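Local coordinates for protein aldehyde dehydrogenase (Bartonella henselae, PDB 3I44) that probably oxidises aldehydes to carboxylic acids with a nicotinamide cofactor, as other members of the aldehyde dehydrogenase family do, at residues T82-R87 with K137-F142; E146-G151 with A155-D160. The protein carries 1 engineered substitution. All blocks are in the same frame, centred on the assembly; numbering follows the deposited sequence.

Contact 1 (T82-R87 with K137-F142); sequences TSPHER and KAYKEF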
loop_
_atom_site.group_PDB
_atom_site.type_symbol
_atom_site.label_atom_id
_atom_site.label_comp_id
_atom_site.label_asym_id
_atom_site.label_seq_id
_atom_site.Cartn_x
_atom_site.Cartn_y
_atom_site.Cartn_z
ATOM N N THR A 82 12.605 -17.429 15.417
ATOM C CA THR A 82 11.896 -18.707 15.614
ATOM C C THR A 82 11.613 -19.312 14.229
ATOM O O THR A 82 11.488 -18.586 13.235
ATOM C CB THR A 82 10.606 -18.522 16.344
ATOM O OG1 THR A 82 9.823 -17.550 15.628
ATOM C CG2 THR A 82 10.864 -18.063 17.814
ATOM N N SER A 83 11.562 -20.640 14.136
ATOM C CA SER A 83 11.294 -21.256 12.857
ATOM C C SER A 83 9.790 -21.206 12.590
ATOM O O SER A 83 8.995 -21.038 13.519
ATOM C CB SER A 83 11.781 -22.697 12.846
ATOM O OG SER A 83 11.055 -23.418 13.786
ATOM N N PRO A 84 9.392 -21.333 11.317
ATOM C CA PRO A 84 7.992 -21.459 10.935
ATOM C C PRO A 84 7.286 -22.605 11.659
ATOM O O PRO A 84 6.110 -22.484 12.053
ATOM C CB PRO A 84 8.070 -21.761 9.447
ATOM C CG PRO A 84 9.340 -21.097 9.014
ATOM C CD PRO A 84 10.281 -21.229 10.142
ATOM N N HIS A 85 8.000 -23.716 11.788
ATOM C CA HIS A 85 7.518 -24.853 12.566
ATOM C C HIS A 85 7.114 -24.445 13.973
ATOM O O HIS A 85 6.024 -24.758 14.382
ATOM C CB HIS A 85 8.549 -25.960 12.618
ATOM C CG HIS A 85 8.120 -27.133 13.431
ATOM N ND1 HIS A 85 7.299 -28.120 12.932
ATOM C CD2 HIS A 85 8.399 -27.479 14.710
ATOM C CE1 HIS A 85 7.091 -29.030 13.871
ATOM N NE2 HIS A 85 7.750 -28.666 14.958
ATOM N N GLU A 86 7.955 -23.721 14.698
ATOM C CA GLU A 86 7.623 -23.343 16.076
ATOM C C GLU A 86 6.459 -22.330 16.139
ATOM O O GLU A 86 5.609 -22.420 16.993
ATOM C CB GLU A 86 8.796 -22.653 16.734
ATOM C CG GLU A 86 10.059 -23.475 17.051
ATOM C CD GLU A 86 11.226 -22.511 17.384
ATOM O OE1 GLU A 86 12.201 -22.438 16.599
ATOM O OE2 GLU A 86 11.085 -21.746 18.381
ATOM N N ARG A 87 6.461 -21.344 15.245
ATOM C CA ARG A 87 5.342 -20.400 15.117
ATOM C C ARG A 87 4.012 -21.069 14.797
ATOM O O ARG A 87 2.994 -20.726 15.390
ATOM C CB ARG A 87 5.618 -19.351 14.040
ATOM C CG ARG A 87 6.774 -18.420 14.323
ATOM C CD ARG A 87 6.988 -17.543 13.090
ATOM N NE ARG A 87 8.328 -17.017 13.020
ATOM C CZ ARG A 87 8.849 -16.403 11.974
ATOM N NH1 ARG A 87 8.154 -16.251 10.857
ATOM N NH2 ARG A 87 10.099 -15.936 12.057
ATOM N N LYS A 137 -3.698 -23.667 7.169
ATOM C CA LYS A 137 -3.639 -24.255 5.843
ATOM C C LYS A 137 -2.756 -23.436 4.899
ATOM O O LYS A 137 -1.886 -24.005 4.216
ATOM C CB LYS A 137 -5.027 -24.450 5.229
ATOM C CG LYS A 137 -4.955 -24.984 3.762
ATOM C CD LYS A 137 -6.316 -25.358 3.194
ATOM C CE LYS A 137 -6.168 -25.946 1.768
ATOM N NZ LYS A 137 -7.443 -25.701 1.003
ATOM N N ALA A 138 -2.978 -22.117 4.853
ATOM C CA ALA A 138 -2.170 -21.241 3.994
ATOM C C ALA A 138 -0.685 -21.328 4.364
ATOM O O ALA A 138 0.148 -21.456 3.492
ATOM C CB ALA A 138 -2.662 -19.759 4.042
ATOM N N TYR A 139 -0.366 -21.310 5.656
ATOM C CA TYR A 139 1.037 -21.302 6.089
ATOM C C TYR A 139 1.775 -22.544 5.619
ATOM O O TYR A 139 2.943 -22.473 5.270
ATOM C CB TYR A 139 1.150 -21.265 7.586
ATOM C CG TYR A 139 2.439 -20.714 8.144
ATOM C CD1 TYR A 139 2.904 -19.433 7.790
ATOM C CD2 TYR A 139 3.151 -21.413 9.109
ATOM C CE1 TYR A 139 4.061 -18.904 8.364
ATOM C CE2 TYR A 139 4.300 -20.876 9.691
ATOM C CZ TYR A 139 4.739 -19.622 9.329
ATOM O OH TYR A 139 5.883 -19.094 9.906
ATOM N N LYS A 140 1.074 -23.668 5.643
ATOM C CA LYS A 140 1.633 -24.934 5.181
ATOM C C LYS A 140 1.965 -24.889 3.686
ATOM O O LYS A 140 2.954 -25.464 3.285
ATOM C CB LYS A 140 0.716 -26.110 5.585
ATOM C CG LYS A 140 1.001 -26.559 7.031
ATOM C CD LYS A 140 -0.251 -27.001 7.847
ATOM C CE LYS A 140 -0.631 -28.471 7.673
ATOM N NZ LYS A 140 -1.911 -28.796 8.402
ATOM N N GLU A 141 1.207 -24.153 2.882
ATOM C CA GLU A 141 1.564 -23.939 1.474
ATOM C C GLU A 141 2.605 -22.843 1.194
ATOM O O GLU A 141 3.034 -22.684 0.060
ATOM C CB GLU A 141 0.302 -23.632 0.643
ATOM C CG GLU A 141 -0.750 -24.772 0.664
ATOM C CD GLU A 141 -0.169 -26.137 0.242
ATOM O OE1 GLU A 141 -0.042 -26.390 -0.989
ATOM O OE2 GLU A 141 0.164 -26.953 1.139
ATOM N N PHE A 142 2.986 -22.066 2.200
ATOM C CA PHE A 142 3.813 -20.878 1.973
ATOM C C PHE A 142 5.243 -21.219 2.243
ATOM O O PHE A 142 5.538 -21.988 3.134
ATOM C CB PHE A 142 3.364 -19.768 2.923
ATOM C CG PHE A 142 4.233 -18.561 2.924
ATOM C CD1 PHE A 142 4.184 -17.658 1.887
ATOM C CD2 PHE A 142 5.037 -18.274 4.023
ATOM C CE1 PHE A 142 4.985 -16.517 1.906
ATOM C CE2 PHE A 142 5.829 -17.151 4.045
ATOM C CZ PHE A 142 5.794 -16.265 2.979
#
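The capped first turn of helix 84-100 meets the last turns of helix 117-141 here, and one long side chain, Tyr139, bridges the gap: its OH lies 3.3 Å from Pro84 CA and 3.5 Å from Pro84 CB. The two backbones stay well apart, so the phenol does nearly all of the touching. With CG anti to the backbone N (chi1 -157°), the ring is carried off its helix and reaches Pro84 with its outer edge. CE2 comes within 3.9 Å of Pro84 CB, and Pro84 O lies beside that same edge, close to the ring plane. Arg87, one turn on, crosses the Tyr139 side chain at about a right angle at its hydroxyl, CD lying 3.7 Å from Tyr139 OH.

What Tyr139 packs against is a helix start closed by a capping box. Ser83 is the N-cap, and its OG accepts from Glu86 N at 3.2 Å; Glu86 returns the favour through OE1, which takes Ser83 N from above the carboxylate plane at 3.1 Å and Ser83 OG from the same face. The Arg87 chain, extended from CG to NE, runs back toward Thr82, where NE gives OG1 a nearly straight bond of 3.1 Å (170°) in the guanidinium plane. That bond helps fix the guanidinium's rotation, while NH1 is spent on the carbonyl of Leu187, at the end of helix 174-188. Tyr139 OH makes a weak hydrogen bond to the same carbonyl, and Ile485 of helix 481-486 also packs against Tyr139.

Contact 2 (E146-G151 with A155-D160); sequences EALIEG and AILHYD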
loop_
_atom_site.group_PDB
_atom_site.type_symbol
_atom_site.label_atom_id
_atom_site.label_comp_id
_atom_site.label_asym_id
_atom_site.label_seq_id
_atom_site.Cartn_x
_atom_site.Cartn_y
_atom_site.Cartn_z
ATOM N N GLU A 146 11.487 -18.263 -2.357
ATOM C CA GLU A 146 11.111 -18.881 -3.591
ATOM C C GLU A 146 11.815 -18.230 -4.747
ATOM O O GLU A 146 12.523 -17.228 -4.585
ATOM C CB GLU A 146 9.608 -18.807 -3.788
ATOM C CG GLU A 146 9.009 -17.433 -3.857
ATOM C CD GLU A 146 7.527 -17.496 -3.470
ATOM O OE1 GLU A 146 7.152 -18.571 -2.914
ATOM O OE2 GLU A 146 6.758 -16.516 -3.673
ATOM N N ALA A 147 11.634 -18.815 -5.926
ATOM C CA ALA A 147 12.235 -18.256 -7.125
ATOM C C ALA A 147 11.718 -16.821 -7.320
ATOM O O ALA A 147 10.558 -16.509 -6.977
ATOM C CB ALA A 147 11.936 -19.129 -8.363
ATOM N N LEU A 148 12.594 -15.960 -7.840
ATOM C CA LEU A 148 12.250 -14.577 -8.135
ATOM C C LEU A 148 11.551 -14.505 -9.485
ATOM O O LEU A 148 10.549 -13.793 -9.641
ATOM C CB LEU A 148 13.505 -13.687 -8.119
ATOM C CG LEU A 148 13.259 -12.175 -8.297
ATOM C CD1 LEU A 148 12.437 -11.587 -7.155
ATOM C CD2 LEU A 148 14.591 -11.424 -8.476
ATOM N N ILE A 149 12.096 -15.258 -10.436
ATOM C CA ILE A 149 11.558 -15.418 -11.797
ATOM C C ILE A 149 11.495 -16.939 -12.061
ATOM O O ILE A 149 12.497 -17.647 -11.863
ATOM C CB ILE A 149 12.510 -14.806 -12.848
ATOM C CG1 ILE A 149 12.682 -13.291 -12.668
ATOM C CG2 ILE A 149 12.032 -15.100 -14.294
ATOM C CD1 ILE A 149 11.444 -12.473 -12.895
ATOM N N GLU A 150 10.331 -17.453 -12.469
ATOM C CA GLU A 150 10.193 -18.902 -12.748
ATOM C C GLU A 150 11.302 -19.352 -13.700
ATOM O O GLU A 150 11.579 -18.665 -14.682
ATOM C CB GLU A 150 8.791 -19.252 -13.317
ATOM N N GLY A 151 11.983 -20.453 -13.372
ATOM C CA GLY A 151 13.070 -20.994 -14.235
ATOM C C GLY A 151 14.475 -20.367 -14.122
ATOM O O GLY A 151 15.406 -20.737 -14.870
ATOM N N ALA A 155 18.805 -16.108 -8.811
ATOM C CA ALA A 155 18.159 -15.089 -8.001
ATOM C C ALA A 155 17.032 -15.729 -7.174
ATOM O O ALA A 155 16.440 -16.725 -7.574
ATOM C CB ALA A 155 17.607 -14.003 -8.908
ATOM N N ILE A 156 16.745 -15.145 -6.021
ATOM C CA ILE A 156 15.783 -15.668 -5.082
ATOM C C ILE A 156 14.952 -14.511 -4.477
ATOM O O ILE A 156 15.458 -13.368 -4.335
ATOM C CB ILE A 156 16.530 -16.477 -4.009
ATOM C CG1 ILE A 156 15.684 -17.620 -3.489
ATOM C CG2 ILE A 156 17.034 -15.605 -2.856
ATOM C CD1 ILE A 156 16.461 -18.542 -2.515
ATOM N N LEU A 157 13.681 -14.816 -4.162
ATOM C CA LEU A 157 12.796 -13.935 -3.408
ATOM C C LEU A 157 12.737 -14.400 -1.963
ATOM O O LEU A 157 12.549 -15.586 -1.678
ATOM C CB LEU A 157 11.409 -13.897 -4.049
ATOM C CG LEU A 157 10.331 -12.970 -3.448
ATOM C CD1 LEU A 157 10.605 -11.509 -3.809
ATOM C CD2 LEU A 157 8.921 -13.348 -3.928
ATOM N N HIS A 158 12.936 -13.471 -1.042
ATOM C CA HIS A 158 12.917 -13.753 0.405
ATOM C C HIS A 158 11.808 -12.910 1.007
ATOM O O HIS A 158 11.587 -11.764 0.585
ATOM C CB HIS A 158 14.227 -13.355 1.106
ATOM C CG HIS A 158 15.185 -14.482 1.341
ATOM N ND1 HIS A 158 16.084 -14.482 2.385
ATOM C CD2 HIS A 158 15.412 -15.623 0.649
ATOM C CE1 HIS A 158 16.815 -15.581 2.334
ATOM N NE2 HIS A 158 16.428 -16.291 1.288
ATOM N N TYR A 159 11.080 -13.474 1.973
ATOM C CA TYR A 159 10.078 -12.729 2.729
ATOM C C TYR A 159 10.619 -12.525 4.128
ATOM O O TYR A 159 11.071 -13.501 4.776
ATOM C CB TYR A 159 8.739 -13.473 2.817
ATOM C CG TYR A 159 7.988 -13.607 1.500
ATOM C CD1 TYR A 159 7.088 -12.649 1.105
ATOM C CD2 TYR A 159 8.224 -14.677 0.648
ATOM C CE1 TYR A 159 6.424 -12.755 -0.081
ATOM C CE2 TYR A 159 7.567 -14.802 -0.545
ATOM C CZ TYR A 159 6.656 -13.840 -0.909
ATOM O OH TYR A 159 5.969 -13.924 -2.121
ATOM N N ASP A 160 10.561 -11.284 4.611
ATOM C CA ASP A 160 11.030 -10.930 5.973
ATOM C C ASP A 160 9.888 -10.307 6.807
ATOM O O ASP A 160 9.119 -9.479 6.292
ATOM C CB ASP A 160 12.122 -9.847 5.895
ATOM C CG ASP A 160 13.492 -10.368 5.436
ATOM O OD1 ASP A 160 13.905 -11.459 5.864
ATOM O OD2 ASP A 160 14.168 -9.599 4.706
HETATM O O HOH W 1 14.819 -16.770 -9.567
#
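A beta hairpin, strand 145-147 turning back into strand 156-168, is joined here by the antiparallel hydrogen-bonded pair Glu146 and Leu157. Glu146 N reaches Leu157 O at 3.0 Å, and Leu157 N returns to Glu146 O at 2.7 Å. In aldehyde dehydrogenases such a protruding hairpin belongs to the oligomerisation region, and the second subunit is indeed close by: its Tyr467 packs on Leu157, its Ser466 on Leu148 and its Pro463 on Ala155. On the other edge of strand 156-168 runs strand 489-494, bonded to it through Ile156 and His158.

The side chains of Glu146 and Leu157 lie side by side and point the same way. Glu146 has CG set between its backbone N and carbonyl carbon (chi1 61°), and from there the chain runs out extended toward Tyr159. Its OE2 comes to 3.1 Å from Tyr159 OH, a contact whose proton may instead serve another acceptor. The carboxylate stands almost perpendicular to the phenol ring, 87° between planes, with CD at the ring's edge. Leu157 CD2 lies alongside the acid's stem, 4.1 Å from Glu146 CG.

Past the strand pair, Leu148 turns inward. Its CD1 meets Leu157 CD1 at 3.8 Å, the two leucines crossing at about a right angle, while its other branch, CD2, rests on Ala155 CB at 4.0 Å. Where the strands part, a water takes over from direct backbone pairing: it accepts from Ile149 N at 3.2 Å and lies 2.6 Å from Ala155 O.

How the contacts relate
From the N terminus the chain runs through a small sheet and helix 62-79 before it enters helix 84-100, then through helical segments to the end of helix 117-141, where contact 1 closes a loop of 49 intervening residues, 45 of them helical. Contact 2 follows in series: the chain leaves that helix, after the short link 142-144 enters strand 145-147, and the connection 148-155 brings it back as strand 156-168. The loops therefore neither nest nor cross. Although their centres are about 18 Å apart, the contacts touch, Phe142 CZ packing 3.7 Å from Tyr159 CD2 with the rings edge-to-face. This joins the end of helix 117-141 to the hairpin that approaches the second subunit.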